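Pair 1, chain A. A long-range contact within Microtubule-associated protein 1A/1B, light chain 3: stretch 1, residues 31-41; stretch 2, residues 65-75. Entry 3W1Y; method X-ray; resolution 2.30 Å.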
# COMPACT_ATOMS: atom_id res chain seq x y z
N PRO A 31 24.86 10.26 -0.49
CA PRO A 31 24.56 11.00 0.77
C PRO A 31 23.11 11.50 0.86
O PRO A 31 22.68 11.95 1.92
CB PRO A 31 25.55 12.19 0.73
CG PRO A 31 25.82 12.41 -0.83
CD PRO A 31 25.72 11.03 -1.44
N LYS A 32 22.37 11.44 -0.24
CA LYS A 32 20.96 11.82 -0.24
C LYS A 32 20.04 10.57 -0.33
O LYS A 32 18.84 10.70 -0.58
CB LYS A 32 20.68 12.81 -1.39
CG LYS A 32 21.36 14.19 -1.19
CD LYS A 32 21.05 15.16 -2.36
CE LYS A 32 21.84 16.46 -2.17
NZ LYS A 32 21.42 17.56 -3.10
N HIS A 33 20.60 9.38 -0.14
CA HIS A 33 19.81 8.17 -0.15
C HIS A 33 19.70 7.54 1.24
O HIS A 33 20.57 7.70 2.08
CB HIS A 33 20.31 7.16 -1.21
CG HIS A 33 20.13 7.63 -2.63
ND1 HIS A 33 19.43 6.91 -3.57
CD2 HIS A 33 20.53 8.76 -3.25
CE1 HIS A 33 19.41 7.58 -4.71
NE2 HIS A 33 20.07 8.71 -4.54
N ILE A 34 18.61 6.82 1.44
CA ILE A 34 18.27 6.22 2.71
C ILE A 34 18.48 4.71 2.58
O ILE A 34 17.86 4.07 1.73
CB ILE A 34 16.79 6.55 3.08
CG1 ILE A 34 16.53 8.08 2.98
CG2 ILE A 34 16.37 5.90 4.44
CD1 ILE A 34 17.44 8.99 3.92
N PRO A 35 19.38 4.14 3.41
CA PRO A 35 19.50 2.67 3.46
C PRO A 35 18.43 2.04 4.35
O PRO A 35 18.27 2.41 5.51
CB PRO A 35 20.91 2.43 4.00
CG PRO A 35 21.25 3.71 4.77
CD PRO A 35 20.37 4.83 4.26
N ILE A 36 17.72 1.07 3.79
CA ILE A 36 16.55 0.49 4.39
C ILE A 36 16.73 -1.03 4.47
O ILE A 36 17.12 -1.68 3.50
CB ILE A 36 15.29 0.84 3.56
CG1 ILE A 36 15.16 2.35 3.39
CG2 ILE A 36 14.01 0.21 4.17
CD1 ILE A 36 14.10 2.78 2.35
N LEU A 37 16.45 -1.58 5.65
CA LEU A 37 16.52 -3.02 5.84
C LEU A 37 15.10 -3.48 6.17
O LEU A 37 14.56 -3.05 7.18
CB LEU A 37 17.52 -3.32 6.98
CG LEU A 37 18.00 -4.76 7.27
CD1 LEU A 37 16.82 -5.62 7.72
CD2 LEU A 37 18.68 -5.35 6.07
N CYS A 38 14.48 -4.28 5.29
CA CYS A 38 13.12 -4.82 5.54
C CYS A 38 13.13 -6.28 5.84
O CYS A 38 13.78 -7.04 5.13
CB CYS A 38 12.15 -4.63 4.36
SG CYS A 38 12.32 -3.14 3.60
N GLU A 39 12.39 -6.65 6.88
CA GLU A 39 12.19 -8.03 7.26
C GLU A 39 10.71 -8.27 7.50
O GLU A 39 9.99 -7.34 7.88
CB GLU A 39 12.96 -8.38 8.54
CG GLU A 39 14.47 -8.33 8.38
CD GLU A 39 15.19 -8.76 9.65
OE1 GLU A 39 14.57 -8.97 10.71
OE2 GLU A 39 16.41 -8.87 9.61
N PRO A 40 10.25 -9.52 7.30
CA PRO A 40 8.85 -9.84 7.57
C PRO A 40 8.46 -9.55 9.03
O PRO A 40 9.29 -9.66 9.94
CB PRO A 40 8.74 -11.34 7.27
CG PRO A 40 9.97 -11.70 6.53
CD PRO A 40 11.04 -10.68 6.86
N THR A 41 7.22 -9.13 9.25
CA THR A 41 6.73 -8.95 10.61
C THR A 41 6.90 -10.28 11.36
O THR A 41 7.18 -10.29 12.57
CB THR A 41 5.25 -8.45 10.62
OG1 THR A 41 5.19 -7.08 10.21
CG2 THR A 41 4.68 -8.55 11.98
N LEU A 65 16.61 -14.87 2.58
CA LEU A 65 15.94 -14.39 1.36
C LEU A 65 14.70 -13.50 1.57
O LEU A 65 14.25 -12.78 0.65
CB LEU A 65 15.61 -15.56 0.44
CG LEU A 65 16.84 -16.27 -0.16
CD1 LEU A 65 16.43 -17.42 -1.06
CD2 LEU A 65 17.74 -15.29 -0.95
N ASP A 66 14.15 -13.53 2.79
CA ASP A 66 13.04 -12.67 3.20
C ASP A 66 13.49 -11.26 3.57
O ASP A 66 12.68 -10.35 3.72
CB ASP A 66 12.37 -13.25 4.44
CG ASP A 66 11.36 -14.32 4.11
OD1 ASP A 66 10.92 -14.45 2.94
OD2 ASP A 66 10.99 -15.04 5.05
N CYS A 67 14.79 -11.11 3.79
CA CYS A 67 15.35 -9.81 4.14
C CYS A 67 15.75 -9.08 2.87
O CYS A 67 16.58 -9.56 2.11
CB CYS A 67 16.57 -9.99 5.04
SG CYS A 67 17.49 -8.49 5.37
N ASN A 68 15.13 -7.91 2.66
CA ASN A 68 15.37 -7.07 1.51
C ASN A 68 15.93 -5.71 1.95
O ASN A 68 15.42 -5.09 2.89
CB ASN A 68 14.08 -6.89 0.72
CG ASN A 68 13.60 -8.18 0.08
OD1 ASN A 68 14.13 -8.61 -0.93
ND2 ASN A 68 12.58 -8.79 0.67
N LYS A 69 16.99 -5.28 1.27
CA LYS A 69 17.60 -3.98 1.48
C LYS A 69 17.28 -3.09 0.31
O LYS A 69 17.18 -3.54 -0.83
CB LYS A 69 19.10 -4.11 1.53
CG LYS A 69 19.64 -4.91 2.70
CD LYS A 69 21.08 -5.22 2.36
CE LYS A 69 21.79 -5.74 3.55
NZ LYS A 69 23.11 -6.29 3.14
N PHE A 70 17.14 -1.80 0.59
CA PHE A 70 16.87 -0.81 -0.45
C PHE A 70 17.78 0.36 -0.17
O PHE A 70 18.19 0.55 0.95
CB PHE A 70 15.39 -0.36 -0.42
CG PHE A 70 14.42 -1.46 -0.76
CD1 PHE A 70 14.03 -2.39 0.20
CD2 PHE A 70 13.90 -1.58 -2.04
CE1 PHE A 70 13.14 -3.44 -0.13
CE2 PHE A 70 13.01 -2.61 -2.36
CZ PHE A 70 12.64 -3.54 -1.39
N LEU A 71 18.07 1.15 -1.20
CA LEU A 71 18.75 2.42 -1.06
C LEU A 71 17.95 3.44 -1.86
O LEU A 71 18.02 3.51 -3.08
CB LEU A 71 20.19 2.27 -1.58
CG LEU A 71 21.14 3.45 -1.37
CD1 LEU A 71 21.25 3.83 0.11
CD2 LEU A 71 22.54 3.13 -1.98
N LEU A 72 17.12 4.23 -1.18
CA LEU A 72 16.15 5.04 -1.90
C LEU A 72 16.36 6.52 -1.65
O LEU A 72 16.88 6.90 -0.58
CB LEU A 72 14.73 4.61 -1.55
CG LEU A 72 14.31 3.18 -1.97
CD1 LEU A 72 12.87 2.89 -1.57
CD2 LEU A 72 14.52 2.93 -3.50
N PRO A 73 15.96 7.37 -2.61
CA PRO A 73 16.13 8.83 -2.40
C PRO A 73 15.45 9.35 -1.12
O PRO A 73 14.35 8.87 -0.75
CB PRO A 73 15.51 9.46 -3.68
CG PRO A 73 15.54 8.36 -4.74
CD PRO A 73 15.32 7.06 -3.92
N GLU A 74 16.08 10.31 -0.44
CA GLU A 74 15.51 10.92 0.76
C GLU A 74 14.17 11.61 0.46
O GLU A 74 13.31 11.73 1.35
CB GLU A 74 16.49 11.91 1.41
CG GLU A 74 17.01 13.04 0.48
CD GLU A 74 18.03 13.97 1.14
OE1 GLU A 74 18.53 13.68 2.27
OE2 GLU A 74 18.37 15.01 0.52
N THR A 75 14.00 12.03 -0.80
CA THR A 75 12.76 12.65 -1.28
C THR A 75 11.66 11.65 -1.75
O THR A 75 10.50 12.06 -1.93
CB THR A 75 13.05 13.66 -2.41
OG1 THR A 75 13.82 13.01 -3.43
CG2 THR A 75 13.84 14.87 -1.89

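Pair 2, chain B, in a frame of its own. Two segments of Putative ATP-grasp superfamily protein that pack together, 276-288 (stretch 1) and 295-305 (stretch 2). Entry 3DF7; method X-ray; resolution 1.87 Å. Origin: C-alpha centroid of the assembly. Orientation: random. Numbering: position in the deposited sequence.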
# COMPACT_ATOMS: atom_id res chain seq x y z
N VAL B 276 -22.02 2.55 2.03
CA VAL B 276 -21.25 2.23 0.84
C VAL B 276 -21.58 3.28 -0.21
O VAL B 276 -22.71 3.36 -0.69
CB VAL B 276 -21.58 0.82 0.30
CG1 VAL B 276 -20.75 0.54 -0.96
CG2 VAL B 276 -21.28 -0.22 1.36
N ARG B 277 -20.58 4.10 -0.53
CA ARG B 277 -20.71 5.17 -1.51
C ARG B 277 -19.47 5.07 -2.38
O ARG B 277 -18.42 5.61 -2.03
CB ARG B 277 -20.75 6.52 -0.78
CG ARG B 277 -21.05 7.74 -1.65
CD ARG B 277 -20.91 9.00 -0.81
NE ARG B 277 -21.65 8.87 0.45
CZ ARG B 277 -21.33 9.48 1.58
NH1 ARG B 277 -20.27 10.27 1.63
NH2 ARG B 277 -22.06 9.28 2.67
N ARG B 278 -19.59 4.37 -3.50
CA ARG B 278 -18.46 4.16 -4.40
C ARG B 278 -17.70 5.43 -4.76
O ARG B 278 -18.27 6.43 -5.21
CB ARG B 278 -18.91 3.44 -5.67
CG ARG B 278 -17.77 3.14 -6.63
CD ARG B 278 -18.21 2.20 -7.76
NE ARG B 278 -18.24 0.80 -7.32
CZ ARG B 278 -19.34 0.06 -7.23
NH1 ARG B 278 -20.52 0.57 -7.55
NH2 ARG B 278 -19.25 -1.20 -6.84
N GLN B 279 -16.38 5.37 -4.57
CA GLN B 279 -15.50 6.50 -4.85
C GLN B 279 -14.48 6.17 -5.93
O GLN B 279 -14.13 5.00 -6.13
CB GLN B 279 -14.71 6.86 -3.59
CG GLN B 279 -15.57 7.23 -2.40
CD GLN B 279 -16.34 8.49 -2.64
OE1 GLN B 279 -17.57 8.51 -2.57
NE2 GLN B 279 -15.62 9.56 -2.95
N MSE B 280 -14.01 7.20 -6.62
CA MSE B 280 -12.95 7.01 -7.60
C MSE B 280 -11.78 7.85 -7.11
O MSE B 280 -11.92 9.05 -6.89
CB MSE B 280 -13.33 7.48 -9.01
CG MSE B 280 -12.13 7.45 -9.96
SE MSE B 280 -12.48 7.90 -11.81
CE MSE B 280 -12.98 6.14 -12.46
N VAL B 281 -10.63 7.21 -6.93
CA VAL B 281 -9.43 7.93 -6.52
C VAL B 281 -8.62 8.05 -7.80
O VAL B 281 -8.48 7.08 -8.54
CB VAL B 281 -8.60 7.12 -5.47
CG1 VAL B 281 -7.33 7.89 -5.11
CG2 VAL B 281 -9.43 6.87 -4.22
N ARG B 282 -8.12 9.24 -8.11
CA ARG B 282 -7.33 9.37 -9.32
C ARG B 282 -6.24 10.41 -9.21
O ARG B 282 -6.39 11.44 -8.54
CB ARG B 282 -8.22 9.69 -10.53
CG ARG B 282 -8.83 11.08 -10.52
CD ARG B 282 -9.81 11.27 -11.69
NE ARG B 282 -10.43 12.59 -11.63
CZ ARG B 282 -11.48 12.97 -12.35
NH1 ARG B 282 -12.07 12.13 -13.19
NH2 ARG B 282 -11.96 14.20 -12.20
N LYS B 283 -5.12 10.12 -9.86
CA LYS B 283 -3.98 11.01 -9.88
C LYS B 283 -4.16 11.87 -11.13
O LYS B 283 -4.48 11.36 -12.21
CB LYS B 283 -2.68 10.21 -9.95
CG LYS B 283 -1.43 11.06 -9.99
CD LYS B 283 -0.19 10.19 -10.16
CE LYS B 283 -0.02 9.23 -8.99
NZ LYS B 283 1.21 8.40 -9.10
N SER B 284 -3.96 13.17 -10.97
CA SER B 284 -4.12 14.08 -12.09
C SER B 284 -3.18 15.26 -11.96
O SER B 284 -2.38 15.33 -11.02
CB SER B 284 -5.57 14.58 -12.15
OG SER B 284 -5.97 15.13 -10.90
N LYS B 285 -3.28 16.17 -12.92
CA LYS B 285 -2.46 17.37 -12.94
C LYS B 285 -3.34 18.59 -12.69
O LYS B 285 -4.30 18.84 -13.42
CB LYS B 285 -1.75 17.52 -14.29
CG LYS B 285 -0.83 16.36 -14.66
CD LYS B 285 0.34 16.23 -13.68
CE LYS B 285 1.67 16.62 -14.32
NZ LYS B 285 1.69 18.03 -14.80
N SER B 286 -3.03 19.33 -11.63
CA SER B 286 -3.76 20.55 -11.28
C SER B 286 -5.29 20.44 -11.26
O SER B 286 -5.98 21.31 -11.78
CB SER B 286 -3.35 21.67 -12.24
OG SER B 286 -1.94 21.81 -12.26
N ALA B 287 -5.82 19.38 -10.65
CA ALA B 287 -7.27 19.24 -10.57
C ALA B 287 -7.78 20.37 -9.68
O ALA B 287 -7.11 20.78 -8.73
CB ALA B 287 -7.63 17.88 -9.96
N GLU B 288 -8.97 20.87 -9.99
CA GLU B 288 -9.55 21.98 -9.24
C GLU B 288 -9.93 21.65 -7.80
O GLU B 288 -9.75 22.47 -6.90
CB GLU B 288 -10.79 22.51 -9.96
CG GLU B 288 -11.44 23.70 -9.26
CD GLU B 288 -12.63 24.24 -10.03
OE1 GLU B 288 -12.47 24.53 -11.23
OE2 GLU B 288 -13.71 24.39 -9.43
N GLY B 295 3.26 19.91 -5.88
CA GLY B 295 3.71 20.48 -7.14
C GLY B 295 2.49 20.62 -8.03
O GLY B 295 1.46 21.15 -7.59
N ASP B 296 2.59 20.15 -9.26
CA ASP B 296 1.47 20.23 -10.21
C ASP B 296 0.60 18.97 -10.17
O ASP B 296 -0.36 18.85 -10.92
CB ASP B 296 1.99 20.43 -11.64
CG ASP B 296 2.69 21.77 -11.83
OD1 ASP B 296 2.09 22.81 -11.47
OD2 ASP B 296 3.83 21.78 -12.34
N TYR B 297 0.94 18.04 -9.28
CA TYR B 297 0.19 16.80 -9.16
C TYR B 297 -0.89 16.89 -8.08
O TYR B 297 -0.68 17.45 -7.01
CB TYR B 297 1.13 15.64 -8.86
CG TYR B 297 1.84 15.09 -10.08
CD1 TYR B 297 1.23 14.14 -10.90
CD2 TYR B 297 3.11 15.54 -10.43
CE1 TYR B 297 1.87 13.65 -12.03
CE2 TYR B 297 3.76 15.06 -11.57
CZ TYR B 297 3.14 14.12 -12.36
OH TYR B 297 3.77 13.63 -13.49
N THR B 298 -2.05 16.32 -8.39
CA THR B 298 -3.16 16.31 -7.45
C THR B 298 -3.74 14.91 -7.35
O THR B 298 -3.68 14.13 -8.31
CB THR B 298 -4.29 17.27 -7.89
OG1 THR B 298 -4.62 17.01 -9.26
CG2 THR B 298 -3.87 18.72 -7.71
N LEU B 299 -4.30 14.58 -6.20
CA LEU B 299 -4.93 13.29 -6.01
C LEU B 299 -6.35 13.62 -5.61
O LEU B 299 -6.58 14.35 -4.64
CB LEU B 299 -4.24 12.48 -4.92
CG LEU B 299 -4.74 11.03 -4.84
CD1 LEU B 299 -4.27 10.26 -6.07
CD2 LEU B 299 -4.22 10.38 -3.58
N GLU B 300 -7.31 13.11 -6.37
CA GLU B 300 -8.72 13.38 -6.10
C GLU B 300 -9.43 12.14 -5.61
O GLU B 300 -8.98 11.02 -5.85
CB GLU B 300 -9.43 13.85 -7.37
CG GLU B 300 -8.74 14.93 -8.18
CD GLU B 300 -9.30 15.02 -9.59
OE1 GLU B 300 -10.50 15.36 -9.73
OE2 GLU B 300 -8.55 14.74 -10.55
N ILE B 301 -10.55 12.36 -4.93
CA ILE B 301 -11.42 11.31 -4.43
C ILE B 301 -12.81 11.84 -4.75
O ILE B 301 -13.26 12.83 -4.15
CB ILE B 301 -11.29 11.11 -2.91
CG1 ILE B 301 -9.83 10.89 -2.53
CG2 ILE B 301 -12.12 9.90 -2.49
CD1 ILE B 301 -9.61 10.71 -1.05
N ILE B 302 -13.49 11.21 -5.71
CA ILE B 302 -14.81 11.68 -6.12
C ILE B 302 -15.88 10.59 -6.11
O ILE B 302 -15.57 9.42 -6.32
CB ILE B 302 -14.77 12.26 -7.54
CG1 ILE B 302 -14.43 11.14 -8.53
CG2 ILE B 302 -13.71 13.35 -7.64
CD1 ILE B 302 -14.32 11.59 -9.97
N ASP B 303 -17.13 10.98 -5.88
CA ASP B 303 -18.21 10.00 -5.89
C ASP B 303 -18.34 9.46 -7.31
O ASP B 303 -18.26 10.22 -8.28
CB ASP B 303 -19.55 10.62 -5.49
CG ASP B 303 -19.55 11.22 -4.11
OD1 ASP B 303 -18.93 10.65 -3.19
OD2 ASP B 303 -20.20 12.27 -3.94
N LEU B 304 -18.54 8.15 -7.42
CA LEU B 304 -18.70 7.48 -8.70
C LEU B 304 -20.09 6.84 -8.71
O LEU B 304 -20.50 6.21 -7.74
CB LEU B 304 -17.61 6.41 -8.89
CG LEU B 304 -17.40 5.85 -10.30
CD1 LEU B 304 -16.98 6.98 -11.25
CD2 LEU B 304 -16.31 4.78 -10.25
N ASP B 305 -20.79 6.98 -9.84
CA ASP B 305 -22.17 6.50 -10.04
C ASP B 305 -23.13 7.11 -9.03
O ASP B 305 -22.72 8.06 -8.32
CB ASP B 305 -22.31 4.96 -10.00
CG ASP B 305 -21.10 4.25 -9.46
OD1 ASP B 305 -20.02 4.33 -10.09
OD2 ASP B 305 -21.22 3.58 -8.41
OXT ASP B 305 -24.29 6.65 -8.98
O HOH W 1 -18.65 11.50 -0.42

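The sharpest difference lies on one face of the two-stranded arrangement, where pair 1 places Ile A36 beside Phe A70 and pair 2 places Arg B282 beside Glu B300 at the matching positions. In pair 1 this cross-strand couple is apolar, with Ile A36 CB 4.2 Å from Phe A70 CB. In pair 2 it is a salt bridge: Arg B282 NE donates to Glu B300 OE2 and Arg B282 NH2 to Glu B300 OE1, both at 3.1 Å, so that both carboxylate oxygens are engaged by one guanidinium.

The backbones beneath are nearly the same. Fourteen central residues superpose with an RMSD of 0.5 Å, and the strands run antiparallel, at 156° in pair 1 and 160° in pair 2. Ile A34, Ile A36 and Cys A38 face Leu A72, Phe A70 and Asn A68 in hydrogen-bonded pairs, as Met B280, Arg B282 and Ser B284 face Ile B302, Glu B300 and Thr B298. Each of these pairs is closed by two reciprocal N-H...O bonds; Ile A34 N to Leu A72 O and Met B280 N to Ile B302 O both measure 2.7 Å. The ladder is extended in the same way at one end, by Glu A74 N to Lys A32 O and Leu B304 N to Arg B278 O, each 2.8 Å.

Along the face of the salt bridge, the chemistry diverges further at Cys A38 and Ser B284, whose side-chain centres lie only 0.5 Å apart. Cys A38 SG packs 3.8 Å from Phe A70 CE1, oblique to the ring. Ser B284 OG instead donates to Glu B300 OE2 at 2.6 Å, which therefore receives both the serine and the arginine. At Ile A34 and Met B280, a selenomethionine, the solutions converge on apolar packing: Met B280 CB lies 3.9 Å from Ile B302 CG1 and 4.2 Å from Leu B304 CD2, while Ile A34 CD1 approaches Glu A74 CB at 4.0 Å, using the aliphatic part of an acidic side chain.

The other face is largely apolar at Pro A35 and Leu A71 (CB to CD1, 4.1 Å), matched by Val B281 and Ile B301 (CG2 to CG1, 4.4 Å). Nearby, Leu A37 CD2 reaches Cys A67 SG at 3.4 Å. At the position of Cys A67, Tyr B297 supplies a ring, over one face of which Lys B285 CD rests, 3.6 Å from the ring centroid.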